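Local structure of beta-lactamase (Burkholderia cenocepacia, 5E2G) at residues Tyr186-Ala191 / Leu215-Tyr220; Gly42-Gln47 / Asp196-Tyr201; Pro36-Tyr41 / Thr225-Leu230; Ser321-Phe326 / Glu346-Ala351. The protein probably hydrolyses beta-lactam antibiotics to substituted beta-amino acids. One frame throughout, in Å; residues are numbered along the deposited sequence.

The four contacts illustrate how one chain varies its chemistry with depth. Contact 4 is wholly buried: a helix lies on the central antiparallel sheet, and a charged group as well as a ring is enclosed there. Contacts 1, 2 and 3 are partly buried. Contact 3 covers the same sheet at one of its edge strands, 35-42, chiefly with apolar side chains, and touches contact 4 where Leu-229 meets Val-324 and Thr-322. Contact 1 sets a loop against a short helix through an aromatic edge and a water bridge. Contact 2 sets a loop against the residues at strand 200-201, with one backbone-to-backbone hydrogen bond and one from a backbone N-H to a phenol oxygen. Val-189 and Tyr-197 join these two.

Contact 1: residues Tyr186-Ala191 / Leu215-Tyr220; sequences YINVPA and LWQPAY
This is a partly buried loop-to-helix contact in the class-C beta-lactamase fold, where the loop after helix 168-180 meets the first residues of the short helix 216-220. Two side chains from each segment make it. Trp-216 has CG in the crowded position between its backbone N and carbonyl carbon (chi1 72°), which swings the far edge of the indole to the loop. There Trp-216 CH2 lies 3.2 Å from Ile-187 O, a carbonyl that lies near the ring plane and is hydrogen-bonded by Arg-223. Asn-188 ND2 reaches the same edge, 3.4 Å from CH2 of Trp-216, with its amide plane turned 63° from the ring. The CG2 branch of Ile-187, anti to its backbone N, packs between the two helix residues, 3.6 Å from Gln-217 CB and 3.7 Å from Trp-216 CH2. Glu-173 of helix 168-180 holds the loop backbone by accepting from both Ile-187 N and Asn-188 N. Gln-217 lays its CG over one face of the indole, toward the rim, before its chain runs out to the amide. A water ends the contact on its polar side: it donates to Asn-188 OD1 at 2.8 Å and accepts a weak bond from Gln-217 NE2.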
loop_
_atom_site.group_PDB
_atom_site.type_symbol
_atom_site.label_atom_id
_atom_site.label_comp_id
_atom_site.label_asym_id
_atom_site.label_seq_id
_atom_site.Cartn_x
_atom_site.Cartn_y
_atom_site.Cartn_z
ATOM N N TYR A 186 -8.383 8.083 6.447
ATOM C CA TYR A 186 -9.157 7.443 7.503
ATOM C C TYR A 186 -9.052 5.931 7.431
ATOM O O TYR A 186 -9.008 5.350 6.346
ATOM C CB TYR A 186 -10.639 7.838 7.422
ATOM C CG TYR A 186 -10.838 9.323 7.283
ATOM C CD1 TYR A 186 -10.658 10.171 8.372
ATOM C CD2 TYR A 186 -11.181 9.882 6.061
ATOM C CE1 TYR A 186 -10.827 11.536 8.252
ATOM C CE2 TYR A 186 -11.359 11.245 5.931
ATOM C CZ TYR A 186 -11.176 12.068 7.028
ATOM O OH TYR A 186 -11.343 13.425 6.896
ATOM N N ILE A 187 -9.018 5.299 8.602
ATOM C CA ILE A 187 -9.434 3.906 8.701
ATOM C C ILE A 187 -10.947 3.831 8.832
ATOM O O ILE A 187 -11.616 3.060 8.135
ATOM C CB ILE A 187 -8.729 3.219 9.886
ATOM C CG1 ILE A 187 -7.214 3.197 9.680
ATOM C CG2 ILE A 187 -9.264 1.815 10.092
ATOM C CD1 ILE A 187 -6.777 2.451 8.443
ATOM N N ASN A 188 -11.504 4.648 9.722
ATOM C CA ASN A 188 -12.942 4.806 9.908
ATOM C C ASN A 188 -13.324 6.193 9.407
ATOM O O ASN A 188 -12.898 7.200 9.978
ATOM C CB ASN A 188 -13.317 4.623 11.375
ATOM C CG ASN A 188 -12.909 3.273 11.907
ATOM O OD1 ASN A 188 -12.099 3.172 12.831
ATOM N ND2 ASN A 188 -13.455 2.218 11.314
ATOM N N VAL A 189 -14.104 6.245 8.338
ATOM C CA VAL A 189 -14.480 7.539 7.760
ATOM C C VAL A 189 -15.524 8.203 8.654
ATOM O O VAL A 189 -16.549 7.575 8.973
ATOM C CB VAL A 189 -15.008 7.356 6.339
ATOM C CG1 VAL A 189 -15.444 8.697 5.759
ATOM C CG2 VAL A 189 -13.942 6.714 5.452
ATOM N N PRO A 190 -15.318 9.454 9.068
ATOM C CA PRO A 190 -16.246 10.100 10.001
ATOM C C PRO A 190 -17.527 10.544 9.313
ATOM O O PRO A 190 -17.599 10.669 8.093
ATOM C CB PRO A 190 -15.459 11.314 10.503
ATOM C CG PRO A 190 -14.063 11.133 10.020
ATOM C CD PRO A 190 -14.154 10.305 8.790
ATOM N N ALA A 191 -18.546 10.803 10.139
ATOM C CA ALA A 191 -19.858 11.169 9.612
ATOM C C ALA A 191 -19.779 12.424 8.760
ATOM O O ALA A 191 -20.311 12.461 7.647
ATOM C CB ALA A 191 -20.853 11.361 10.752
ATOM N N LEU A 215 -9.181 -8.285 10.500
ATOM C CA LEU A 215 -7.944 -7.661 10.038
ATOM C C LEU A 215 -8.202 -6.783 8.820
ATOM O O LEU A 215 -7.363 -6.686 7.924
ATOM C CB LEU A 215 -6.864 -8.699 9.709
ATOM C CG LEU A 215 -6.168 -9.541 10.784
ATOM C CD1 LEU A 215 -5.733 -8.684 11.948
ATOM C CD2 LEU A 215 -7.032 -10.691 11.257
ATOM N N TRP A 216 -9.374 -6.149 8.764
ATOM C CA TRP A 216 -9.691 -5.309 7.613
ATOM C C TRP A 216 -8.957 -3.982 7.662
ATOM O O TRP A 216 -8.613 -3.426 6.615
ATOM C CB TRP A 216 -11.196 -5.043 7.535
ATOM C CG TRP A 216 -11.705 -4.090 8.591
ATOM C CD1 TRP A 216 -12.160 -4.413 9.843
ATOM C CD2 TRP A 216 -11.807 -2.660 8.484
ATOM N NE1 TRP A 216 -12.537 -3.274 10.517
ATOM C CE2 TRP A 216 -12.334 -2.185 9.705
ATOM C CE3 TRP A 216 -11.507 -1.736 7.472
ATOM C CZ2 TRP A 216 -12.560 -0.824 9.944
ATOM C CZ3 TRP A 216 -11.740 -0.386 7.711
ATOM C CH2 TRP A 216 -12.258 0.054 8.937
ATOM N N GLN A 217 -8.744 -3.440 8.853
ATOM C CA GLN A 217 -8.068 -2.150 8.956
ATOM C C GLN A 217 -6.609 -2.229 8.536
ATOM O O GLN A 217 -6.176 -1.389 7.726
ATOM C CB GLN A 217 -8.207 -1.608 10.379
ATOM C CG GLN A 217 -9.345 -2.222 11.155
ATOM C CD GLN A 217 -9.407 -1.717 12.573
ATOM O OE1 GLN A 217 -8.699 -2.210 13.451
ATOM N NE2 GLN A 217 -10.253 -0.719 12.808
ATOM N N PRO A 218 -5.800 -3.183 9.020
ATOM C CA PRO A 218 -4.377 -3.158 8.656
ATOM C C PRO A 218 -4.115 -3.532 7.213
ATOM O O PRO A 218 -3.100 -3.101 6.658
ATOM C CB PRO A 218 -3.742 -4.177 9.620
ATOM C CG PRO A 218 -4.785 -4.504 10.626
ATOM C CD PRO A 218 -6.086 -4.312 9.927
ATOM N N ALA A 219 -4.994 -4.308 6.585
ATOM C CA ALA A 219 -4.706 -4.846 5.263
ATOM C C ALA A 219 -5.257 -3.986 4.134
ATOM O O ALA A 219 -4.631 -3.892 3.074
ATOM C CB ALA A 219 -5.258 -6.271 5.150
ATOM N N TYR A 220 -6.414 -3.353 4.331
ATOM C CA TYR A 220 -7.019 -2.607 3.224
ATOM C C TYR A 220 -7.984 -1.531 3.703
ATOM O O TYR A 220 -8.861 -1.137 2.929
ATOM C CB TYR A 220 -7.749 -3.566 2.281
ATOM C CG TYR A 220 -8.724 -4.502 2.977
ATOM C CD1 TYR A 220 -8.312 -5.755 3.427
ATOM C CD2 TYR A 220 -10.061 -4.140 3.177
ATOM C CE1 TYR A 220 -9.194 -6.621 4.061
ATOM C CE2 TYR A 220 -10.958 -5.007 3.808
ATOM C CZ TYR A 220 -10.512 -6.248 4.247
ATOM O OH TYR A 220 -11.373 -7.121 4.875
HETATM O O HOH W 1 -12.033 0.679 14.184
#

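Contact 2: residues Gly42-Gln47 / Asp196-Tyr201; sequences GVMSKQ and DYAQGY
Lys-46 runs its extended chain over one face of the Tyr-201 ring, with CD above that face at a loose distance. Its ammonium NZ stands 5.9 Å from the centroid of the Tyr-201 ring, so any cation-pi attraction is weak at most. The closest approach of the lysine side chain is made by CB of Lys-46, 3.5 Å from Tyr-201 OH. The phenol is placed by its first torsion, CG anti to the carbonyl carbon (chi1 -66°), and points its hydroxyl at the backbone of Ser-45 and Lys-46. Tyr-201 OH there accepts a short bond of 2.6 Å from Lys-46 N, bent to 151° at the hydrogen, while Ser-45 CA lies near the ring plane at the edge. A second, straighter bond ties the two backbones together: Gln-199 N donates to Met-44 O at 2.9 Å, with an angle of 165° and the donor in the carbonyl plane. Met-44, a selenomethionine, runs past Ala-198 and bends at its last torsion to bring CE to 3.3 Å from Asp-196 O. The loop after strand 35-42 is thus fastened to strand 200-201 and the residues before it, and Pro-24 and Pro-207 also touch the Tyr-201 side chain. Both bonds between the segments use main-chain N-H donors, and no salt bridge takes part between them; Met-44 O is gripped by Gln-199 N and, weakly, by Asn-339, so the junction rests on neutral polar groups.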
loop_
_atom_site.group_PDB
_atom_site.type_symbol
_atom_site.label_atom_id
_atom_site.label_comp_id
_atom_site.label_asym_id
_atom_site.label_seq_id
_atom_site.Cartn_x
_atom_site.Cartn_y
_atom_site.Cartn_z
ATOM N N GLY A 42 -13.511 13.315 -14.057
ATOM C CA GLY A 42 -14.750 12.573 -13.968
ATOM C C GLY A 42 -15.501 12.803 -12.665
ATOM O O GLY A 42 -15.448 13.881 -12.069
ATOM N N VAL A 43 -16.212 11.759 -12.223
ATOM C CA VAL A 43 -17.263 11.888 -11.218
ATOM C C VAL A 43 -17.108 10.840 -10.118
ATOM O O VAL A 43 -16.587 9.742 -10.340
ATOM C CB VAL A 43 -18.667 11.788 -11.862
ATOM C CG1 VAL A 43 -18.970 13.049 -12.673
ATOM C CG2 VAL A 43 -18.764 10.551 -12.750
HETATM N N MSE A 44 -17.602 11.190 -8.928
HETATM C CA MSE A 44 -17.508 10.371 -7.720
HETATM C C MSE A 44 -18.507 9.233 -7.675
HETATM O O MSE A 44 -18.256 8.210 -7.032
HETATM C CB MSE A 44 -17.736 11.229 -6.475
HETATM C CG MSE A 44 -16.736 12.331 -6.246
HETATM SE SE MSE A 44 -17.133 13.297 -4.599
HETATM C CE MSE A 44 -17.618 11.795 -3.462
ATOM N N SER A 45 -19.654 9.435 -8.326
ATOM C CA SER A 45 -20.789 8.526 -8.210
ATOM C C SER A 45 -21.704 8.693 -9.414
ATOM O O SER A 45 -22.161 9.803 -9.693
ATOM C CB SER A 45 -21.568 8.791 -6.919
ATOM O OG SER A 45 -22.782 8.064 -6.898
ATOM N N LYS A 46 -21.986 7.585 -10.106
ATOM C CA LYS A 46 -22.833 7.614 -11.296
ATOM C C LYS A 46 -24.266 8.001 -10.979
ATOM O O LYS A 46 -24.987 8.468 -11.868
ATOM C CB LYS A 46 -22.832 6.252 -11.988
ATOM C CG LYS A 46 -21.746 6.032 -13.023
ATOM C CD LYS A 46 -21.899 4.641 -13.612
ATOM C CE LYS A 46 -20.868 4.364 -14.678
ATOM N NZ LYS A 46 -21.111 3.050 -15.338
ATOM N N GLN A 47 -24.703 7.802 -9.743
ATOM C CA GLN A 47 -26.078 8.129 -9.397
ATOM C C GLN A 47 -26.234 9.601 -9.055
ATOM O O GLN A 47 -27.282 10.193 -9.339
ATOM C CB GLN A 47 -26.546 7.254 -8.235
ATOM C CG GLN A 47 -27.949 7.546 -7.754
ATOM C CD GLN A 47 -27.961 8.383 -6.487
ATOM O OE1 GLN A 47 -27.218 8.107 -5.545
ATOM N NE2 GLN A 47 -28.808 9.412 -6.458
ATOM N N ASP A 196 -17.764 12.896 1.241
ATOM C CA ASP A 196 -16.581 12.908 0.389
ATOM C C ASP A 196 -16.249 11.544 -0.205
ATOM O O ASP A 196 -15.395 11.468 -1.092
ATOM C CB ASP A 196 -15.362 13.406 1.179
ATOM C CG ASP A 196 -15.552 14.801 1.752
ATOM O OD1 ASP A 196 -16.423 15.549 1.253
ATOM O OD2 ASP A 196 -14.812 15.156 2.694
ATOM N N TYR A 197 -16.906 10.479 0.255
ATOM C CA TYR A 197 -16.512 9.102 -0.029
ATOM C C TYR A 197 -17.056 8.702 -1.394
ATOM O O TYR A 197 -18.268 8.557 -1.566
ATOM C CB TYR A 197 -17.039 8.202 1.086
ATOM C CG TYR A 197 -16.482 6.795 1.187
ATOM C CD1 TYR A 197 -15.863 6.172 0.112
ATOM C CD2 TYR A 197 -16.604 6.080 2.375
ATOM C CE1 TYR A 197 -15.376 4.874 0.219
ATOM C CE2 TYR A 197 -16.122 4.792 2.491
ATOM C CZ TYR A 197 -15.510 4.193 1.411
ATOM O OH TYR A 197 -15.034 2.910 1.533
ATOM N N ALA A 198 -16.163 8.516 -2.364
ATOM C CA ALA A 198 -16.583 8.146 -3.704
ATOM C C ALA A 198 -17.255 6.776 -3.697
ATOM O O ALA A 198 -17.102 5.983 -2.767
ATOM C CB ALA A 198 -15.390 8.142 -4.658
ATOM N N GLN A 199 -18.024 6.503 -4.748
ATOM C CA GLN A 199 -18.652 5.202 -4.925
ATOM C C GLN A 199 -17.777 4.341 -5.825
ATOM O O GLN A 199 -17.358 4.783 -6.899
ATOM C CB GLN A 199 -20.054 5.340 -5.521
ATOM C CG GLN A 199 -20.713 4.011 -5.888
ATOM C CD GLN A 199 -21.269 3.250 -4.692
ATOM O OE1 GLN A 199 -20.880 2.111 -4.432
ATOM N NE2 GLN A 199 -22.204 3.870 -3.973
ATOM N N GLY A 200 -17.489 3.126 -5.377
ATOM C CA GLY A 200 -16.796 2.179 -6.219
ATOM C C GLY A 200 -17.739 1.467 -7.161
ATOM O O GLY A 200 -18.956 1.457 -6.975
ATOM N N TYR A 201 -17.167 0.876 -8.204
ATOM C CA TYR A 201 -17.958 0.181 -9.206
ATOM C C TYR A 201 -17.232 -1.074 -9.643
ATOM O O TYR A 201 -16.055 -1.021 -10.014
ATOM C CB TYR A 201 -18.244 1.096 -10.396
ATOM C CG TYR A 201 -19.139 2.241 -9.992
ATOM C CD1 TYR A 201 -18.615 3.489 -9.677
ATOM C CD2 TYR A 201 -20.510 2.059 -9.880
ATOM C CE1 TYR A 201 -19.437 4.531 -9.283
ATOM C CE2 TYR A 201 -21.339 3.090 -9.490
ATOM C CZ TYR A 201 -20.802 4.324 -9.191
ATOM O OH TYR A 201 -21.635 5.349 -8.798
#

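Contact 3: residues Pro36-Tyr41 / Thr225-Leu230; sequences PYVFDY and TAADLL
Val-38 and Leu-230 share most of this contact between the strand 35-42 and the first turn of helix 226-235. The CB of Val-38 points toward the helix, and the two methyls divide there. Val-38 CG1, anti to the backbone N (chi1 175°), meets the CB methyl of Ala-226 at 3.8 Å. Val-38 CG2, on the other branch, rests against the helix backbone, 3.9 Å from Ala-227 CA, and also touches the tip of Leu-230 at CD2, 4.2 Å away. One turn on, Leu-230 sends CD2 to the start of the strand segment, where it lies 3.7 Å from Pro-36 CB and 3.4 Å from Tyr-37 O. The grip is therefore entirely apolar between side chains. At the start of the helix Thr-225 OG1 caps Asp-228 N with a 3.1 Å bond, which belongs to the helix itself. Strand segment 36-41 and helix segment 226-230 run nearly antiparallel, at 151°, with their axes 8.7 Å apart. Strand 35-42 is an edge strand of the large sheet; Ala-226 and Leu-230 extend onto its inner neighbours 25-32 and 332-338, while helix 3-21 is touched by Tyr-37, Phe-39 and Tyr-41.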
loop_
_atom_site.group_PDB
_atom_site.type_symbol
_atom_site.label_atom_id
_atom_site.label_comp_id
_atom_site.label_asym_id
_atom_site.label_seq_id
_atom_site.Cartn_x
_atom_site.Cartn_y
_atom_site.Cartn_z
ATOM N N PRO A 36 4.321 19.027 -5.870
ATOM C CA PRO A 36 3.115 18.205 -5.995
ATOM C C PRO A 36 2.059 18.843 -6.883
ATOM O O PRO A 36 1.941 20.064 -6.973
ATOM C CB PRO A 36 2.619 18.105 -4.551
ATOM C CG PRO A 36 3.084 19.369 -3.929
ATOM C CD PRO A 36 4.407 19.687 -4.556
ATOM N N TYR A 37 1.281 17.985 -7.542
ATOM C CA TYR A 37 0.142 18.384 -8.361
ATOM C C TYR A 37 -0.921 17.307 -8.243
ATOM O O TYR A 37 -0.597 16.120 -8.184
ATOM C CB TYR A 37 0.499 18.543 -9.846
ATOM C CG TYR A 37 1.623 19.506 -10.145
ATOM C CD1 TYR A 37 1.355 20.827 -10.478
ATOM C CD2 TYR A 37 2.947 19.094 -10.099
ATOM C CE1 TYR A 37 2.375 21.711 -10.751
ATOM C CE2 TYR A 37 3.972 19.969 -10.371
ATOM C CZ TYR A 37 3.681 21.277 -10.697
ATOM O OH TYR A 37 4.699 22.160 -10.969
ATOM N N VAL A 38 -2.184 17.711 -8.224
ATOM C CA VAL A 38 -3.287 16.760 -8.244
ATOM C C VAL A 38 -4.229 17.142 -9.371
ATOM O O VAL A 38 -4.639 18.301 -9.476
ATOM C CB VAL A 38 -4.037 16.692 -6.903
ATOM C CG1 VAL A 38 -5.244 15.769 -7.022
ATOM C CG2 VAL A 38 -3.100 16.203 -5.810
ATOM N N PHE A 39 -4.562 16.166 -10.210
ATOM C CA PHE A 39 -5.420 16.358 -11.371
ATOM C C PHE A 39 -6.630 15.446 -11.237
ATOM O O PHE A 39 -6.478 14.220 -11.192
ATOM C CB PHE A 39 -4.656 16.056 -12.660
ATOM C CG PHE A 39 -3.380 16.833 -12.799
ATOM C CD1 PHE A 39 -3.409 18.211 -12.963
ATOM C CD2 PHE A 39 -2.157 16.193 -12.754
ATOM C CE1 PHE A 39 -2.245 18.932 -13.086
ATOM C CE2 PHE A 39 -0.989 16.907 -12.881
ATOM C CZ PHE A 39 -1.032 18.281 -13.044
ATOM N N ASP A 40 -7.821 16.038 -11.173
ATOM C CA ASP A 40 -9.053 15.291 -10.962
ATOM C C ASP A 40 -9.776 15.087 -12.285
ATOM O O ASP A 40 -9.754 15.959 -13.158
ATOM C CB ASP A 40 -9.971 16.006 -9.963
ATOM C CG ASP A 40 -9.423 15.986 -8.531
ATOM O OD1 ASP A 40 -8.739 15.010 -8.153
ATOM O OD2 ASP A 40 -9.674 16.955 -7.783
ATOM N N TYR A 41 -10.419 13.930 -12.428
ATOM C CA TYR A 41 -11.136 13.588 -13.650
ATOM C C TYR A 41 -12.474 12.942 -13.319
ATOM O O TYR A 41 -12.563 12.107 -12.416
ATOM C CB TYR A 41 -10.324 12.633 -14.532
ATOM C CG TYR A 41 -9.001 13.194 -14.993
ATOM C CD1 TYR A 41 -7.868 13.098 -14.196
ATOM C CD2 TYR A 41 -8.882 13.815 -16.227
ATOM C CE1 TYR A 41 -6.655 13.610 -14.612
ATOM C CE2 TYR A 41 -7.682 14.329 -16.650
ATOM C CZ TYR A 41 -6.569 14.225 -15.841
ATOM O OH TYR A 41 -5.369 14.744 -16.271
ATOM N N THR A 225 -7.465 10.711 0.002
ATOM C CA THR A 225 -7.467 11.561 -1.179
ATOM C C THR A 225 -6.155 11.414 -1.937
ATOM O O THR A 225 -5.161 10.901 -1.416
ATOM C CB THR A 225 -7.659 13.035 -0.815
ATOM O OG1 THR A 225 -6.515 13.492 -0.089
ATOM C CG2 THR A 225 -8.889 13.223 0.027
ATOM N N ALA A 226 -6.157 11.904 -3.180
ATOM C CA ALA A 226 -4.933 11.878 -3.966
ATOM C C ALA A 226 -3.871 12.755 -3.332
ATOM O O ALA A 226 -2.692 12.386 -3.300
ATOM C CB ALA A 226 -5.203 12.320 -5.401
ATOM N N ALA A 227 -4.273 13.914 -2.808
ATOM C CA ALA A 227 -3.312 14.804 -2.167
ATOM C C ALA A 227 -2.615 14.113 -1.000
ATOM O O ALA A 227 -1.389 14.165 -0.879
ATOM C CB ALA A 227 -4.012 16.083 -1.704
ATOM N N ASP A 228 -3.381 13.445 -0.136
ATOM C CA ASP A 228 -2.787 12.838 1.053
ATOM C C ASP A 228 -1.849 11.699 0.683
ATOM O O ASP A 228 -0.744 11.591 1.234
ATOM C CB ASP A 228 -3.878 12.339 1.996
ATOM C CG ASP A 228 -4.382 13.422 2.941
ATOM O OD1 ASP A 228 -4.117 14.621 2.711
ATOM O OD2 ASP A 228 -5.058 13.065 3.921
ATOM N N LEU A 229 -2.270 10.832 -0.239
ATOM C CA LEU A 229 -1.387 9.759 -0.685
ATOM C C LEU A 229 -0.136 10.329 -1.342
ATOM O O LEU A 229 0.969 9.804 -1.166
ATOM C CB LEU A 229 -2.133 8.834 -1.646
ATOM C CG LEU A 229 -1.611 7.403 -1.734
ATOM C CD1 LEU A 229 -1.368 6.871 -0.335
ATOM C CD2 LEU A 229 -2.601 6.525 -2.465
ATOM N N LEU A 230 -0.291 11.428 -2.077
ATOM C CA LEU A 230 0.861 12.088 -2.675
ATOM C C LEU A 230 1.813 12.597 -1.603
ATOM O O LEU A 230 3.035 12.487 -1.746
ATOM C CB LEU A 230 0.394 13.236 -3.570
ATOM C CG LEU A 230 1.465 13.815 -4.490
ATOM C CD1 LEU A 230 2.053 12.702 -5.368
ATOM C CD2 LEU A 230 0.878 14.943 -5.328
#

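Contact 4: residues Ser321-Phe326 / Glu346-Ala351; sequences STYVAF and ERVKAA
Tyr-323 and Arg-347 dominate this buried packing of helix 344-357 on the central antiparallel sheet, part of the alpha/beta architecture shared by class-C beta-lactamases and related serine peptidases. Strand segment 321-326 and helix segment 346-351 run 39° apart, 8.9 Å between their axes. Tyr-323 has CG anti to its backbone N, which sets the ring against the helix. One face lies under Val-348 CA, while the edge receives the methyl of Ala-351, whose CB is 3.5 Å from CE2 of Tyr-323. Val-348 CG2 touches near the phenol end, 4.1 Å from Tyr-323 CZ. The hydroxyl itself is satisfied within the sheet, by Asn-312 and Trp-310 of the adjoining strand 309-316, which also carries Lys-313 of a probable KTG-type motif.

Arg-347 leaves the helix beside the same ring, its CB 3.8 Å from Tyr-323 CB, and extends from CG to NE along the strand. The guanidinium stands 72° from the ring plane and is gripped from several directions. Val-342 O and the hydroxyl of Ser-316 take NH2, while NH1 bonds weakly to Gly-315 O in addition to Thr-322 O. Such a set of oxygens would be expected to help accommodate the buried charge. Ser-321 CB sits over the centre of one face of the Arg-347 guanidinium, 3.6 Å above its plane, with OG turned to Gly-340 O and Val-342 N. Arg-347 NH1 donates to Thr-322 O at 2.9 Å, bent to 136° and from above the carbonyl plane.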
loop_
_atom_site.group_PDB
_atom_site.type_symbol
_atom_site.label_atom_id
_atom_site.label_comp_id
_atom_site.label_asym_id
_atom_site.label_seq_id
_atom_site.Cartn_x
_atom_site.Cartn_y
_atom_site.Cartn_z
ATOM N N SER A 321 -9.372 1.067 -7.906
ATOM C CA SER A 321 -8.053 0.682 -8.400
ATOM C C SER A 321 -7.026 1.746 -8.035
ATOM O O SER A 321 -7.242 2.932 -8.291
ATOM C CB SER A 321 -8.072 0.476 -9.919
ATOM O OG SER A 321 -8.901 -0.611 -10.281
ATOM N N THR A 322 -5.897 1.313 -7.471
ATOM C CA THR A 322 -4.861 2.203 -6.966
ATOM C C THR A 322 -3.495 1.765 -7.476
ATOM O O THR A 322 -3.232 0.571 -7.629
ATOM C CB THR A 322 -4.846 2.195 -5.436
ATOM O OG1 THR A 322 -6.186 2.333 -4.964
ATOM C CG2 THR A 322 -3.997 3.331 -4.883
ATOM N N TYR A 323 -2.618 2.739 -7.715
ATOM C CA TYR A 323 -1.219 2.465 -8.019
ATOM C C TYR A 323 -0.369 3.608 -7.495
ATOM O O TYR A 323 -0.748 4.773 -7.615
ATOM C CB TYR A 323 -0.972 2.294 -9.527
ATOM C CG TYR A 323 0.440 1.856 -9.872
ATOM C CD1 TYR A 323 0.953 0.655 -9.391
ATOM C CD2 TYR A 323 1.252 2.635 -10.678
ATOM C CE1 TYR A 323 2.249 0.244 -9.701
ATOM C CE2 TYR A 323 2.545 2.230 -11.000
ATOM C CZ TYR A 323 3.037 1.036 -10.507
ATOM O OH TYR A 323 4.312 0.638 -10.825
ATOM N N VAL A 324 0.788 3.265 -6.936
ATOM C CA VAL A 324 1.738 4.220 -6.384
ATOM C C VAL A 324 3.129 3.835 -6.859
ATOM O O VAL A 324 3.525 2.678 -6.717
ATOM C CB VAL A 324 1.702 4.222 -4.848
ATOM C CG1 VAL A 324 2.780 5.133 -4.312
ATOM C CG2 VAL A 324 0.313 4.621 -4.339
ATOM N N ALA A 325 3.881 4.795 -7.396
ATOM C CA ALA A 325 5.244 4.504 -7.828
ATOM C C ALA A 325 6.092 5.761 -7.731
ATOM O O ALA A 325 5.624 6.850 -8.067
ATOM C CB ALA A 325 5.281 3.961 -9.264
ATOM N N PHE A 326 7.340 5.612 -7.292
ATOM C CA PHE A 326 8.194 6.787 -7.168
ATOM C C PHE A 326 9.658 6.373 -7.251
ATOM O O PHE A 326 10.002 5.199 -7.106
ATOM C CB PHE A 326 7.900 7.556 -5.870
ATOM C CG PHE A 326 8.070 6.743 -4.623
ATOM C CD1 PHE A 326 7.076 5.875 -4.203
ATOM C CD2 PHE A 326 9.224 6.852 -3.866
ATOM C CE1 PHE A 326 7.236 5.124 -3.054
ATOM C CE2 PHE A 326 9.385 6.103 -2.715
ATOM C CZ PHE A 326 8.391 5.240 -2.310
ATOM N N GLU A 346 -2.187 -2.027 -16.787
ATOM C CA GLU A 346 -2.513 -0.757 -17.425
ATOM C C GLU A 346 -2.216 0.432 -16.516
ATOM O O GLU A 346 -1.850 1.508 -17.006
ATOM C CB GLU A 346 -3.978 -0.742 -17.867
ATOM C CG GLU A 346 -4.257 -1.606 -19.077
ATOM C CD GLU A 346 -3.459 -1.174 -20.293
ATOM O OE1 GLU A 346 -3.224 0.038 -20.469
ATOM O OE2 GLU A 346 -3.049 -2.055 -21.075
ATOM N N ARG A 347 -2.370 0.272 -15.201
ATOM C CA ARG A 347 -1.880 1.305 -14.293
ATOM C C ARG A 347 -0.366 1.426 -14.401
ATOM O O ARG A 347 0.187 2.535 -14.384
ATOM C CB ARG A 347 -2.281 0.989 -12.852
ATOM C CG ARG A 347 -3.627 0.327 -12.702
ATOM C CD ARG A 347 -3.862 -0.133 -11.265
ATOM N NE ARG A 347 -4.917 -1.137 -11.210
ATOM C CZ ARG A 347 -5.229 -1.834 -10.129
ATOM N NH1 ARG A 347 -4.567 -1.635 -9.002
ATOM N NH2 ARG A 347 -6.196 -2.736 -10.172
ATOM N N VAL A 348 0.317 0.287 -14.521
ATOM C CA VAL A 348 1.771 0.282 -14.607
ATOM C C VAL A 348 2.226 1.012 -15.862
ATOM O O VAL A 348 3.107 1.878 -15.810
ATOM C CB VAL A 348 2.298 -1.163 -14.563
ATOM C CG1 VAL A 348 3.778 -1.197 -14.830
ATOM C CG2 VAL A 348 1.978 -1.796 -13.225
ATOM N N LYS A 349 1.603 0.691 -17.004
ATOM C CA LYS A 349 2.029 1.268 -18.275
ATOM C C LYS A 349 1.848 2.777 -18.283
ATOM O O LYS A 349 2.720 3.509 -18.766
ATOM C CB LYS A 349 1.249 0.649 -19.431
ATOM C CG LYS A 349 1.526 -0.811 -19.690
ATOM C CD LYS A 349 0.668 -1.297 -20.840
ATOM C CE LYS A 349 0.249 -2.740 -20.643
ATOM N NZ LYS A 349 -0.941 -3.063 -21.489
ATOM N N ALA A 350 0.721 3.261 -17.753
ATOM C CA ALA A 350 0.473 4.698 -17.738
ATOM C C ALA A 350 1.461 5.419 -16.826
ATOM O O ALA A 350 1.999 6.470 -17.192
ATOM C CB ALA A 350 -0.972 4.963 -17.318
ATOM N N ALA A 351 1.725 4.868 -15.642
ATOM C CA ALA A 351 2.717 5.469 -14.759
ATOM C C ALA A 351 4.086 5.515 -15.423
ATOM O O ALA A 351 4.793 6.526 -15.347
ATOM C CB ALA A 351 2.780 4.689 -13.448
#